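Side-chain contacts in SidF, inhibitor of growth family, member 3 (Legionella pneumophila subsp. pneumophila, PDB 4FYE), which acts as a Legionella phosphoinositide phosphatase, probably removing the 3-phosphate of phosphatidylinositol 3,4,5-trisphosphate: residues I322-E325 / Y326-D329; A335-A338 / R339-I343; R423-G426 / A427-L431; K491-A494 / L495-V498; E615-W618 / H619-K622. The protein carries 1 engineered substitution. All coordinates share one frame; numbering follows the deposited sequence.

Interaction 1 of 5, residues I322-E325 / Y326-D329; sequences IPEE and YRPD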
loop_
_atom_site.group_PDB
_atom_site.type_symbol
_atom_site.label_atom_id
_atom_site.label_comp_id
_atom_site.label_asym_id
_atom_site.label_seq_id
_atom_site.Cartn_x
_atom_site.Cartn_y
_atom_site.Cartn_z
ATOM N N ILE A 322 -13.976 -1.361 -28.020
ATOM C CA ILE A 322 -15.243 -0.732 -28.388
ATOM C C ILE A 322 -15.847 -1.361 -29.671
ATOM O O ILE A 322 -15.201 -1.340 -30.725
ATOM C CB ILE A 322 -15.024 0.767 -28.576
ATOM C CG1 ILE A 322 -14.451 1.355 -27.303
ATOM C CG2 ILE A 322 -16.298 1.485 -29.017
ATOM C CD1 ILE A 322 -13.860 2.725 -27.571
ATOM N N PRO A 323 -17.071 -1.938 -29.600
ATOM C CA PRO A 323 -17.489 -2.691 -30.817
ATOM C C PRO A 323 -17.447 -1.848 -32.063
ATOM O O PRO A 323 -17.719 -0.663 -31.990
ATOM C CB PRO A 323 -18.903 -3.094 -30.493
ATOM C CG PRO A 323 -18.808 -3.362 -28.979
ATOM C CD PRO A 323 -17.864 -2.324 -28.413
ATOM N N GLU A 324 -17.130 -2.449 -33.205
ATOM C CA GLU A 324 -16.927 -1.668 -34.421
ATOM C C GLU A 324 -17.982 -0.590 -34.684
ATOM O O GLU A 324 -17.666 0.528 -35.064
ATOM C CB GLU A 324 -16.831 -2.590 -35.630
ATOM C CG GLU A 324 -15.911 -2.100 -36.728
ATOM C CD GLU A 324 -16.150 -2.868 -38.016
ATOM O OE1 GLU A 324 -15.943 -2.286 -39.123
ATOM O OE2 GLU A 324 -16.579 -4.055 -37.914
ATOM N N GLU A 325 -19.225 -0.924 -34.421
ATOM C CA GLU A 325 -20.372 -0.109 -34.841
ATOM C C GLU A 325 -20.591 1.100 -33.946
ATOM O O GLU A 325 -21.521 1.867 -34.164
ATOM C CB GLU A 325 -21.583 -1.004 -34.779
ATOM C CG GLU A 325 -21.087 -2.334 -34.209
ATOM C CD GLU A 325 -21.919 -2.951 -33.120
ATOM O OE1 GLU A 325 -21.383 -3.844 -32.505
ATOM O OE2 GLU A 325 -23.089 -2.611 -32.862
ATOM N N TYR A 326 -19.760 1.255 -32.918
ATOM C CA TYR A 326 -19.799 2.467 -32.094
ATOM C C TYR A 326 -18.541 3.283 -32.207
ATOM O O TYR A 326 -18.426 4.314 -31.566
ATOM C CB TYR A 326 -20.048 2.141 -30.637
ATOM C CG TYR A 326 -21.303 1.368 -30.499
ATOM C CD1 TYR A 326 -22.523 1.937 -30.856
ATOM C CD2 TYR A 326 -21.282 0.050 -30.050
ATOM C CE1 TYR A 326 -23.695 1.212 -30.763
ATOM C CE2 TYR A 326 -22.449 -0.680 -29.938
ATOM C CZ TYR A 326 -23.648 -0.094 -30.307
ATOM O OH TYR A 326 -24.805 -0.812 -30.208
ATOM N N ARG A 327 -17.581 2.838 -32.995
ATOM C CA ARG A 327 -16.366 3.600 -33.084
ATOM C C ARG A 327 -16.639 4.805 -33.969
ATOM O O ARG A 327 -17.250 4.670 -35.010
ATOM C CB ARG A 327 -15.247 2.767 -33.683
ATOM C CG ARG A 327 -14.665 1.709 -32.783
ATOM C CD ARG A 327 -13.936 0.705 -33.668
ATOM N NE ARG A 327 -13.370 -0.392 -32.881
ATOM C CZ ARG A 327 -12.564 -1.324 -33.359
ATOM N NH1 ARG A 327 -12.198 -1.318 -34.623
ATOM N NH2 ARG A 327 -12.135 -2.272 -32.575
ATOM N N PRO A 328 -16.217 5.999 -33.536
ATOM C CA PRO A 328 -16.353 7.154 -34.423
ATOM C C PRO A 328 -15.314 7.096 -35.551
ATOM O O PRO A 328 -14.153 6.672 -35.343
ATOM C CB PRO A 328 -16.056 8.334 -33.494
ATOM C CG PRO A 328 -15.107 7.774 -32.490
ATOM C CD PRO A 328 -15.553 6.355 -32.266
ATOM N N ASP A 329 -15.728 7.533 -36.732
ATOM C CA ASP A 329 -14.843 7.545 -37.890
ATOM C C ASP A 329 -13.624 8.417 -37.620
ATOM O O ASP A 329 -12.500 7.993 -37.877
ATOM C CB ASP A 329 -15.613 7.967 -39.149
ATOM C CG ASP A 329 -16.851 8.810 -38.826
ATOM O OD1 ASP A 329 -16.845 9.521 -37.775
ATOM O OD2 ASP A 329 -17.823 8.750 -39.625
#
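A tight local turn at the protein surface brings Ile322, Pro323 and Glu324 against Tyr326 and Arg327, in the loop that leads from helix 315-320 to helix 335-349. Arg327 makes the side-chain bond of the turn: its NE donates to Ile322 O at 3.0 Å, approaching nearly in line with the C=O bond, although the oxygen lies 30° out of the guanidinium plane and the N-H...O angle is a bent 136°. The chain of Arg327 is extended from CG to NE, which lets it run back beside the turn, with one face of its guanidinium over Glu324 CA. Two successive backbone bonds of i to i+3 spacing, Tyr326 N to Pro323 O at 3.0 Å and Arg327 N to Glu324 O at 3.1 Å, mark a short 3-10 segment at the heart of the loop. The Tyr326 ring lies alongside the bent Glu325 chain, pointing the same way; Glu325 OE2 comes within 3.6 Å of Tyr326 CE2, with the carboxylate and ring planes turned 38° apart. Pro323 CB meets Tyr326 CD2 at 4.0 Å, and Ile322 CG2 packs at 4.1 Å on Tyr326 CB. The ring also stacks on His349, while the guanidinium forms a cation-pi pair with Trp319. The buried Ile322 side chain packs on Leu342 and Leu345 of helix 335-349.

Interaction 2 of 5, residues A335-A338 / R339-I343; sequences AEKA and RAQLI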
loop_
_atom_site.group_PDB
_atom_site.type_symbol
_atom_site.label_atom_id
_atom_site.label_comp_id
_atom_site.label_asym_id
_atom_site.label_seq_id
_atom_site.Cartn_x
_atom_site.Cartn_y
_atom_site.Cartn_z
ATOM N N ALA A 335 -5.053 15.085 -28.386
ATOM C CA ALA A 335 -4.789 13.779 -27.803
ATOM C C ALA A 335 -5.623 13.533 -26.556
ATOM O O ALA A 335 -6.267 12.473 -26.423
ATOM C CB ALA A 335 -3.320 13.608 -27.500
ATOM N N GLU A 336 -5.641 14.524 -25.663
ATOM C CA GLU A 336 -6.367 14.421 -24.392
ATOM C C GLU A 336 -7.869 14.185 -24.625
ATOM O O GLU A 336 -8.525 13.430 -23.888
ATOM C CB GLU A 336 -6.139 15.683 -23.542
ATOM C CG GLU A 336 -6.618 15.592 -22.089
ATOM C CD GLU A 336 -7.291 16.878 -21.576
ATOM O OE1 GLU A 336 -7.180 17.165 -20.352
ATOM O OE2 GLU A 336 -7.945 17.597 -22.388
ATOM N N LYS A 337 -8.400 14.827 -25.656
ATOM C CA LYS A 337 -9.824 14.779 -25.926
ATOM C C LYS A 337 -10.182 13.494 -26.714
ATOM O O LYS A 337 -11.342 13.065 -26.764
ATOM C CB LYS A 337 -10.268 16.123 -26.586
ATOM C CG LYS A 337 -11.520 16.182 -27.500
ATOM C CD LYS A 337 -12.792 15.379 -27.106
ATOM C CE LYS A 337 -14.011 15.761 -27.976
ATOM N NZ LYS A 337 -14.894 14.653 -28.493
ATOM N N ALA A 338 -9.164 12.879 -27.298
ATOM C CA ALA A 338 -9.326 11.579 -27.937
ATOM C C ALA A 338 -9.348 10.429 -26.898
ATOM O O ALA A 338 -10.257 9.601 -26.899
ATOM C CB ALA A 338 -8.227 11.353 -28.968
ATOM N N ARG A 339 -8.362 10.391 -26.015
ATOM C CA ARG A 339 -8.447 9.454 -24.901
ATOM C C ARG A 339 -9.769 9.586 -24.142
ATOM O O ARG A 339 -10.384 8.564 -23.792
ATOM C CB ARG A 339 -7.232 9.495 -23.929
ATOM C CG ARG A 339 -7.249 8.323 -22.952
ATOM C CD ARG A 339 -5.889 8.129 -22.356
ATOM N NE ARG A 339 -5.881 7.147 -21.282
ATOM C CZ ARG A 339 -5.559 5.853 -21.436
ATOM N NH1 ARG A 339 -5.240 5.291 -22.632
ATOM N NH2 ARG A 339 -5.563 5.117 -20.375
ATOM N N ALA A 340 -10.225 10.811 -23.875
ATOM C CA ALA A 340 -11.472 10.938 -23.095
ATOM C C ALA A 340 -12.622 10.177 -23.800
ATOM O O ALA A 340 -13.433 9.516 -23.153
ATOM C CB ALA A 340 -11.856 12.426 -22.893
ATOM N N GLN A 341 -12.704 10.345 -25.116
ATOM C CA GLN A 341 -13.802 9.802 -25.888
ATOM C C GLN A 341 -13.709 8.261 -25.869
ATOM O O GLN A 341 -14.694 7.563 -25.677
ATOM C CB GLN A 341 -13.737 10.357 -27.319
ATOM C CG GLN A 341 -14.970 10.070 -28.130
ATOM C CD GLN A 341 -14.778 10.344 -29.642
ATOM O OE1 GLN A 341 -13.687 10.146 -30.214
ATOM N NE2 GLN A 341 -15.847 10.790 -30.296
ATOM N N LEU A 342 -12.504 7.742 -26.055
ATOM C CA LEU A 342 -12.222 6.335 -25.909
ATOM C C LEU A 342 -12.636 5.810 -24.542
ATOM O O LEU A 342 -13.251 4.761 -24.470
ATOM C CB LEU A 342 -10.730 6.100 -26.100
ATOM C CG LEU A 342 -10.250 5.684 -27.488
ATOM C CD1 LEU A 342 -11.358 5.695 -28.537
ATOM C CD2 LEU A 342 -9.015 6.473 -27.892
ATOM N N ILE A 343 -12.333 6.535 -23.466
ATOM C CA ILE A 343 -12.628 6.013 -22.136
ATOM C C ILE A 343 -14.120 5.948 -21.923
ATOM O O ILE A 343 -14.671 4.932 -21.468
ATOM C CB ILE A 343 -11.956 6.822 -21.043
ATOM C CG1 ILE A 343 -10.470 6.545 -21.111
ATOM C CG2 ILE A 343 -12.493 6.433 -19.648
ATOM C CD1 ILE A 343 -9.650 7.500 -20.224
#
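Arg339 N donates to Ala335 O and Leu342 N to Ala338 O, each at 3.0 Å, in the i to i+4 pattern of an alpha-helix; the second of these bonds is almost straight, at 178°. They belong to the opening turns of helix 335-349. Between them Ala340 N bonds to Glu336 O at 3.1 Å, whereas Gln341 N reaches Lys337 O only weakly at 3.5 Å. Arg339 and Glu336 find their polar partners outside the segments: Arg339, its chain extended as far as NE with CG opposite the backbone N (chi1 -169°), carries its guanidinium to Asn315, to Met313 O and to Thr6 O, and Glu336 OE1 bonds to Ser400 OG. These bonds tie the start of the helix to the chain's N-terminal end, to the start of helix 315-320 and the residues just before it, and to the turn between strands 391-399 and 402-416. Apolar packing puts Leu342 on Leu318 and Trp319 of helix 315-320, and Ala340 and Ile343 on strand 391-399. Within the helix the side-chain contacts are small and fall on carbonyl oxygens about one turn back: Ala340 CB touches Glu336 O at 3.6 Å, Gln341 CB comes equally close to Ala338 O, and Leu342 CD2 folds back to within 3.5 Å of that same oxygen.

Interaction 3 of 5, residues R423-G426 / A427-L431; sequences RQVG and ALNPL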
loop_
_atom_site.group_PDB
_atom_site.type_symbol
_atom_site.label_atom_id
_atom_site.label_comp_id
_atom_site.label_asym_id
_atom_site.label_seq_id
_atom_site.Cartn_x
_atom_site.Cartn_y
_atom_site.Cartn_z
ATOM N N ARG A 423 2.777 -11.182 16.812
ATOM C CA ARG A 423 2.195 -11.870 15.642
ATOM C C ARG A 423 1.737 -13.314 15.915
ATOM O O ARG A 423 0.823 -13.816 15.269
ATOM C CB ARG A 423 3.176 -11.804 14.411
ATOM C CG ARG A 423 4.265 -12.903 14.398
ATOM C CD ARG A 423 5.425 -12.655 13.428
ATOM N NE ARG A 423 6.209 -11.844 14.274
ATOM C CZ ARG A 423 7.341 -12.136 14.883
ATOM N NH1 ARG A 423 8.109 -13.240 14.666
ATOM N NH2 ARG A 423 7.712 -11.177 15.677
ATOM N N GLN A 424 2.376 -13.998 16.859
ATOM C CA GLN A 424 2.045 -15.416 17.119
ATOM C C GLN A 424 2.603 -15.812 18.442
ATOM O O GLN A 424 3.672 -16.393 18.553
ATOM C CB GLN A 424 2.555 -16.381 16.051
ATOM C CG GLN A 424 1.905 -17.811 16.162
ATOM C CD GLN A 424 0.462 -17.825 15.614
ATOM O OE1 GLN A 424 -0.058 -16.782 15.263
ATOM N NE2 GLN A 424 -0.173 -18.988 15.548
ATOM N N VAL A 425 1.857 -15.463 19.454
ATOM C CA VAL A 425 2.215 -15.619 20.863
ATOM C C VAL A 425 2.056 -17.113 21.277
ATOM O O VAL A 425 1.306 -17.871 20.657
ATOM C CB VAL A 425 1.156 -14.710 21.494
ATOM C CG1 VAL A 425 0.069 -15.420 22.368
ATOM C CG2 VAL A 425 1.728 -13.360 21.869
ATOM N N GLY A 426 2.791 -17.561 22.298
ATOM C CA GLY A 426 2.762 -18.975 22.710
ATOM C C GLY A 426 1.400 -19.452 23.252
ATOM O O GLY A 426 0.454 -18.652 23.365
ATOM N N ALA A 427 1.295 -20.745 23.584
ATOM C CA ALA A 427 0.065 -21.264 24.181
ATOM C C ALA A 427 -0.198 -20.456 25.437
ATOM O O ALA A 427 0.719 -20.219 26.268
ATOM C CB ALA A 427 0.184 -22.760 24.536
ATOM N N LEU A 428 -1.444 -20.002 25.559
ATOM C CA LEU A 428 -1.965 -19.536 26.859
ATOM C C LEU A 428 -1.498 -18.127 27.224
ATOM O O LEU A 428 -1.834 -17.594 28.259
ATOM C CB LEU A 428 -1.614 -20.530 27.991
ATOM C CG LEU A 428 -2.230 -21.955 27.918
ATOM C CD1 LEU A 428 -1.807 -22.824 29.129
ATOM C CD2 LEU A 428 -3.756 -21.994 27.733
ATOM N N ASN A 429 -0.696 -17.550 26.373
ATOM C CA ASN A 429 -0.214 -16.203 26.584
ATOM C C ASN A 429 -1.368 -15.200 26.470
ATOM O O ASN A 429 -2.024 -15.124 25.458
ATOM C CB ASN A 429 0.888 -15.889 25.580
ATOM C CG ASN A 429 1.687 -14.672 25.977
ATOM O OD1 ASN A 429 2.914 -14.692 25.948
ATOM N ND2 ASN A 429 1.003 -13.621 26.379
ATOM N N PRO A 430 -1.633 -14.440 27.527
ATOM C CA PRO A 430 -2.830 -13.604 27.426
ATOM C C PRO A 430 -2.589 -12.353 26.596
ATOM O O PRO A 430 -3.513 -11.588 26.436
ATOM C CB PRO A 430 -3.073 -13.200 28.883
ATOM C CG PRO A 430 -1.692 -13.173 29.445
ATOM C CD PRO A 430 -1.034 -14.379 28.868
ATOM N N LEU A 431 -1.376 -12.113 26.085
ATOM C CA LEU A 431 -1.140 -10.844 25.387
ATOM C C LEU A 431 -1.712 -10.778 23.997
ATOM O O LEU A 431 -1.647 -9.779 23.379
ATOM C CB LEU A 431 0.343 -10.489 25.295
ATOM C CG LEU A 431 1.019 -10.334 26.633
ATOM C CD1 LEU A 431 2.487 -10.148 26.380
ATOM C CD2 LEU A 431 0.394 -9.215 27.463
#
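A type II beta turn from Gly426 to Asn429 underlies this contact, in the long loop between strand 402-416 and helix 438-458. Leu428 takes the third position with a positive phi of 79°, as is usual for this turn type, and Ala427 at the second position is polyproline II-like. The closing bond, Asn429 N to Gly426 O, is long and weak at 3.4 Å though nearly straight. Side-chain packing flanks it. Val425, just ahead of the turn, brings CG1 to 3.3 Å from Asn429 CB, the two side chains crossing at about a right angle. The valine rotation, chi1 113°, is off the staggered positions, and the closeness of this approach is therefore doubtful. Asn429 CB also lies 3.6 Å from Gly426 O; with CG anti to the backbone N (chi1 -164°), CG stands 4.0 Å from Val425 CG1. That methyl also approaches Asn429 O at 3.7 Å, so it meets both the side chain and the backbone of the residue that ends the turn. Most of the turn is solvent-facing. Before the turn, Val425 O receives a hydrogen bond from Asn434 ND2; after it, Leu431 is joined through its backbone to Arg367. Ahead of Val425, Gln424 packs on the loop that links helices 590-614 and 626-637, while the turn itself leads on toward helix 438-458.

Interaction 4 of 5, residues K491-A494 / L495-V498; sequences KENA and LKEV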
loop_
_atom_site.group_PDB
_atom_site.type_symbol
_atom_site.label_atom_id
_atom_site.label_comp_id
_atom_site.label_asym_id
_atom_site.label_seq_id
_atom_site.Cartn_x
_atom_site.Cartn_y
_atom_site.Cartn_z
ATOM N N LYS A 491 -23.738 -21.453 -1.088
ATOM C CA LYS A 491 -24.092 -20.556 0.024
ATOM C C LYS A 491 -23.676 -19.100 -0.118
ATOM O O LYS A 491 -24.369 -18.211 0.382
ATOM C CB LYS A 491 -23.752 -21.086 1.410
ATOM C CG LYS A 491 -24.650 -20.417 2.450
ATOM C CD LYS A 491 -24.066 -20.433 3.869
ATOM C CE LYS A 491 -23.922 -21.839 4.457
ATOM N NZ LYS A 491 -25.178 -22.457 5.003
ATOM N N GLU A 492 -22.560 -18.851 -0.789
ATOM C CA GLU A 492 -22.116 -17.468 -0.977
ATOM C C GLU A 492 -23.088 -16.735 -1.894
ATOM O O GLU A 492 -23.383 -15.553 -1.701
ATOM C CB GLU A 492 -20.676 -17.387 -1.494
ATOM C CG GLU A 492 -20.029 -16.015 -1.273
ATOM C CD GLU A 492 -19.191 -15.876 0.010
ATOM O OE1 GLU A 492 -18.121 -16.537 0.161
ATOM O OE2 GLU A 492 -19.580 -15.051 0.870
ATOM N N ASN A 493 -23.630 -17.456 -2.867
ATOM C CA ASN A 493 -24.753 -16.923 -3.655
ATOM C C ASN A 493 -26.064 -16.572 -2.886
ATOM O O ASN A 493 -26.679 -15.544 -3.166
ATOM C CB ASN A 493 -24.926 -17.751 -4.919
ATOM C CG ASN A 493 -23.747 -17.554 -5.895
ATOM O OD1 ASN A 493 -23.120 -16.488 -5.938
ATOM N ND2 ASN A 493 -23.446 -18.576 -6.673
ATOM N N ALA A 494 -26.418 -17.348 -1.860
ATOM C CA ALA A 494 -27.534 -17.014 -0.935
ATOM C C ALA A 494 -27.394 -15.670 -0.163
ATOM O O ALA A 494 -28.399 -14.982 0.157
ATOM C CB ALA A 494 -27.748 -18.160 0.047
ATOM N N LEU A 495 -26.141 -15.324 0.133
ATOM C CA LEU A 495 -25.773 -14.092 0.838
ATOM C C LEU A 495 -25.960 -12.807 0.074
ATOM O O LEU A 495 -26.187 -11.744 0.666
ATOM C CB LEU A 495 -24.304 -14.153 1.256
ATOM C CG LEU A 495 -24.046 -14.764 2.628
ATOM C CD1 LEU A 495 -22.550 -14.834 2.853
ATOM C CD2 LEU A 495 -24.684 -13.926 3.730
ATOM N N LYS A 496 -25.832 -12.903 -1.242
ATOM C CA LYS A 496 -25.836 -11.725 -2.111
ATOM C C LYS A 496 -27.031 -10.825 -1.859
ATOM O O LYS A 496 -26.852 -9.661 -1.540
ATOM C CB LYS A 496 -25.726 -12.118 -3.588
ATOM C CG LYS A 496 -24.527 -13.014 -3.978
ATOM C CD LYS A 496 -23.137 -12.619 -3.436
ATOM C CE LYS A 496 -22.018 -13.498 -4.032
ATOM N NZ LYS A 496 -20.663 -13.292 -3.421
ATOM N N GLU A 497 -28.239 -11.383 -1.953
ATOM C CA GLU A 497 -29.477 -10.679 -1.600
ATOM C C GLU A 497 -29.358 -9.931 -0.235
ATOM O O GLU A 497 -29.356 -8.688 -0.157
ATOM C CB GLU A 497 -30.611 -11.692 -1.569
ATOM C CG GLU A 497 -31.918 -11.214 -2.175
ATOM C CD GLU A 497 -32.081 -9.710 -2.081
ATOM O OE1 GLU A 497 -32.240 -9.192 -0.954
ATOM O OE2 GLU A 497 -32.048 -9.045 -3.140
ATOM N N VAL A 498 -29.236 -10.700 0.840
ATOM C CA VAL A 498 -28.977 -10.134 2.166
ATOM C C VAL A 498 -27.809 -9.090 2.206
ATOM O O VAL A 498 -27.953 -7.979 2.764
ATOM C CB VAL A 498 -28.746 -11.274 3.183
ATOM C CG1 VAL A 498 -28.914 -10.749 4.594
ATOM C CG2 VAL A 498 -29.710 -12.459 2.917
#
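The carboxylate of Glu492 and the amide of Asn493 are the flat groups here, and aliphatic atoms of the following turn come up to them: Leu495 CD1 lies 3.6 Å from Glu492 OE2, and Lys496 CE lies 3.7 Å from Asn493 OD1. Glu492 leaves the helix with CG opposite its backbone N (chi1 -161°) and then bends at chi2, so that Lys496 NZ meets the chain at CG, 3.5 Å away, and not at the carboxylate. Lys496 in turn bends at chi2 and lies back along the helix, its CD and CE passing over Glu492 O. This i to i+4 pair of opposite charges is therefore no salt bridge: Glu492 OE2 and Lys496 NZ stand 4.8 Å apart, close enough for a probable mild electrostatic attraction. Each finds other partners, NZ in a hydrogen bond to Asp388 O, and the carboxylate in long, weak ion pairs with Arg443 and Lys499. The backbone bonds are slack. Leu495 N divides itself between Lys491 O at 3.4 Å and Glu492 O at 3.3 Å, and Lys496 N bonds to Asn493 O at 3.4 Å, all three weak. The segment lies on helix 482-514, inside a predicted coiled-coil region that runs on into helix 522-583. Lys491, Ala494 and Leu495 pack on Gln542 of that second helix, Lys491 also on Ala545, while Lys496 reaches Asp388 just past the end of helix 373-387.

Interaction 5 of 5, residues E615-W618 / H619-K622; sequences ENTW and HHGK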
loop_
_atom_site.group_PDB
_atom_site.type_symbol
_atom_site.label_atom_id
_atom_site.label_comp_id
_atom_site.label_asym_id
_atom_site.label_seq_id
_atom_site.Cartn_x
_atom_site.Cartn_y
_atom_site.Cartn_z
ATOM N N GLU A 615 2.874 -25.730 7.072
ATOM C CA GLU A 615 3.905 -26.038 8.123
ATOM C C GLU A 615 3.907 -25.024 9.280
ATOM O O GLU A 615 4.605 -25.185 10.275
ATOM C CB GLU A 615 5.309 -26.094 7.511
ATOM C CG GLU A 615 5.440 -27.190 6.467
ATOM C CD GLU A 615 6.865 -27.435 5.978
ATOM O OE1 GLU A 615 7.824 -26.841 6.533
ATOM O OE2 GLU A 615 7.029 -28.258 5.032
ATOM N N ASN A 616 3.104 -23.971 9.134
ATOM C CA ASN A 616 2.930 -23.011 10.195
ATOM C C ASN A 616 4.282 -22.444 10.611
ATOM O O ASN A 616 4.571 -22.231 11.793
ATOM C CB ASN A 616 2.160 -23.670 11.354
ATOM C CG ASN A 616 1.743 -22.687 12.440
ATOM O OD1 ASN A 616 1.707 -23.088 13.602
ATOM N ND2 ASN A 616 1.466 -21.397 12.094
ATOM N N THR A 617 5.104 -22.137 9.611
ATOM C CA THR A 617 6.393 -21.476 9.854
ATOM C C THR A 617 6.425 -19.952 9.545
ATOM O O THR A 617 7.417 -19.255 9.835
ATOM C CB THR A 617 7.514 -22.193 9.106
ATOM O OG1 THR A 617 7.177 -22.268 7.712
ATOM C CG2 THR A 617 7.714 -23.603 9.687
ATOM N N TRP A 618 5.323 -19.428 9.034
ATOM C CA TRP A 618 5.290 -18.068 8.499
ATOM C C TRP A 618 5.618 -17.093 9.603
ATOM O O TRP A 618 6.139 -16.015 9.369
ATOM C CB TRP A 618 3.919 -17.791 7.899
ATOM C CG TRP A 618 2.847 -17.811 8.959
ATOM C CD1 TRP A 618 2.086 -18.910 9.389
ATOM C CD2 TRP A 618 2.446 -16.704 9.838
ATOM N NE1 TRP A 618 1.230 -18.548 10.415
ATOM C CE2 TRP A 618 1.415 -17.247 10.754
ATOM C CE3 TRP A 618 2.797 -15.380 9.942
ATOM C CZ2 TRP A 618 0.805 -16.470 11.728
ATOM C CZ3 TRP A 618 2.172 -14.597 10.946
ATOM C CH2 TRP A 618 1.185 -15.134 11.801
ATOM N N HIS A 619 5.395 -17.487 10.849
ATOM C CA HIS A 619 5.594 -16.549 11.961
ATOM C C HIS A 619 6.932 -16.647 12.649
ATOM O O HIS A 619 7.199 -15.867 13.581
ATOM C CB HIS A 619 4.482 -16.744 12.981
ATOM C CG HIS A 619 4.497 -18.109 13.624
ATOM N ND1 HIS A 619 3.752 -19.159 13.154
ATOM C CD2 HIS A 619 5.181 -18.584 14.727
ATOM C CE1 HIS A 619 3.959 -20.236 13.894
ATOM N NE2 HIS A 619 4.856 -19.898 14.856
ATOM N N HIS A 620 7.803 -17.575 12.251
ATOM C CA HIS A 620 9.152 -17.548 12.840
ATOM C C HIS A 620 9.866 -16.315 12.358
ATOM O O HIS A 620 9.575 -15.816 11.270
ATOM C CB HIS A 620 9.962 -18.799 12.494
ATOM C CG HIS A 620 9.289 -20.092 12.881
ATOM N ND1 HIS A 620 9.733 -21.305 12.449
ATOM C CD2 HIS A 620 8.192 -20.349 13.709
ATOM C CE1 HIS A 620 8.967 -22.284 12.983
ATOM N NE2 HIS A 620 8.017 -21.707 13.743
ATOM N N GLY A 621 10.809 -15.819 13.153
ATOM C CA GLY A 621 11.492 -14.548 12.910
ATOM C C GLY A 621 12.077 -14.535 11.536
ATOM O O GLY A 621 11.880 -13.599 10.776
ATOM N N LYS A 622 12.705 -15.643 11.183
ATOM C CA LYS A 622 13.449 -15.759 9.943
ATOM C C LYS A 622 12.551 -15.768 8.696
ATOM O O LYS A 622 13.060 -15.664 7.582
ATOM C CB LYS A 622 14.349 -17.010 9.988
ATOM C CG LYS A 622 13.669 -18.335 9.635
ATOM C CD LYS A 622 14.514 -19.517 10.127
ATOM C CE LYS A 622 13.907 -20.898 9.857
ATOM N NZ LYS A 622 14.490 -21.892 10.808
#
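Thr617 O accepts a hydrogen bond from His620 N at 3.0 Å and closes a type I beta turn, and the same oxygen also sits over one face of the His620 imidazole. Thr617 CA lies over the ring as well, 4.1 Å from its centroid and nearly on its normal, a CH-pi contact that lays the imidazole against the threonine backbone. Inside the turn, Trp618 and His619 meet in an edge-to-face pair: the edge of the imidazole is turned to the five-membered ring of the indole, with centroids 5.0 Å apart and planes at 78°. Both residues place CG between their backbone N and carbonyl carbon (chi1 near +65° in each), and this folds the indole back under its neighbour, so that His619 CB rests 3.5 Å from the centroid of the six-membered ring. At the rim of the His619 ring comes the Asn616 amide, its ND2 3.3 Å from CE1 and its plane tilted by 54°. Just past helix 590-614, Asn616 leaves helical geometry with positive phi in a Schellman motif, and the turn follows at once. Thr617 and Trp618 pack back on Leu612 of that helix, the indole meets Trp417 beyond strand 402-416, and Gly621 O receives a hydrogen bond from Asn726 ND2 as the chain heads for helix 626-637.

In the fold
The five contacts fall into two touching pairs and one isolated contact. Interactions 1 and 2, with centres 14 Å apart, follow each other along the chain and pack together where Pro328 CG meets Gln341 OE1 at 3.6 Å and Ile322 CD1 meets Leu342 O at 3.8 Å. Interactions 3 and 5, centres 15 Å apart, join two loops distant in sequence: Arg423 NH1 probably hydrogen-bonds to His619 O at 3.0 Å, and Gln424 CB packs on His619 CG at 3.6 Å. These pairs lie on opposite sides of the chain's centre, interactions 1 and 3 being 62 Å apart between centres. Interaction 4 stands alone, its nearest atoms about 22 Å from interaction 5.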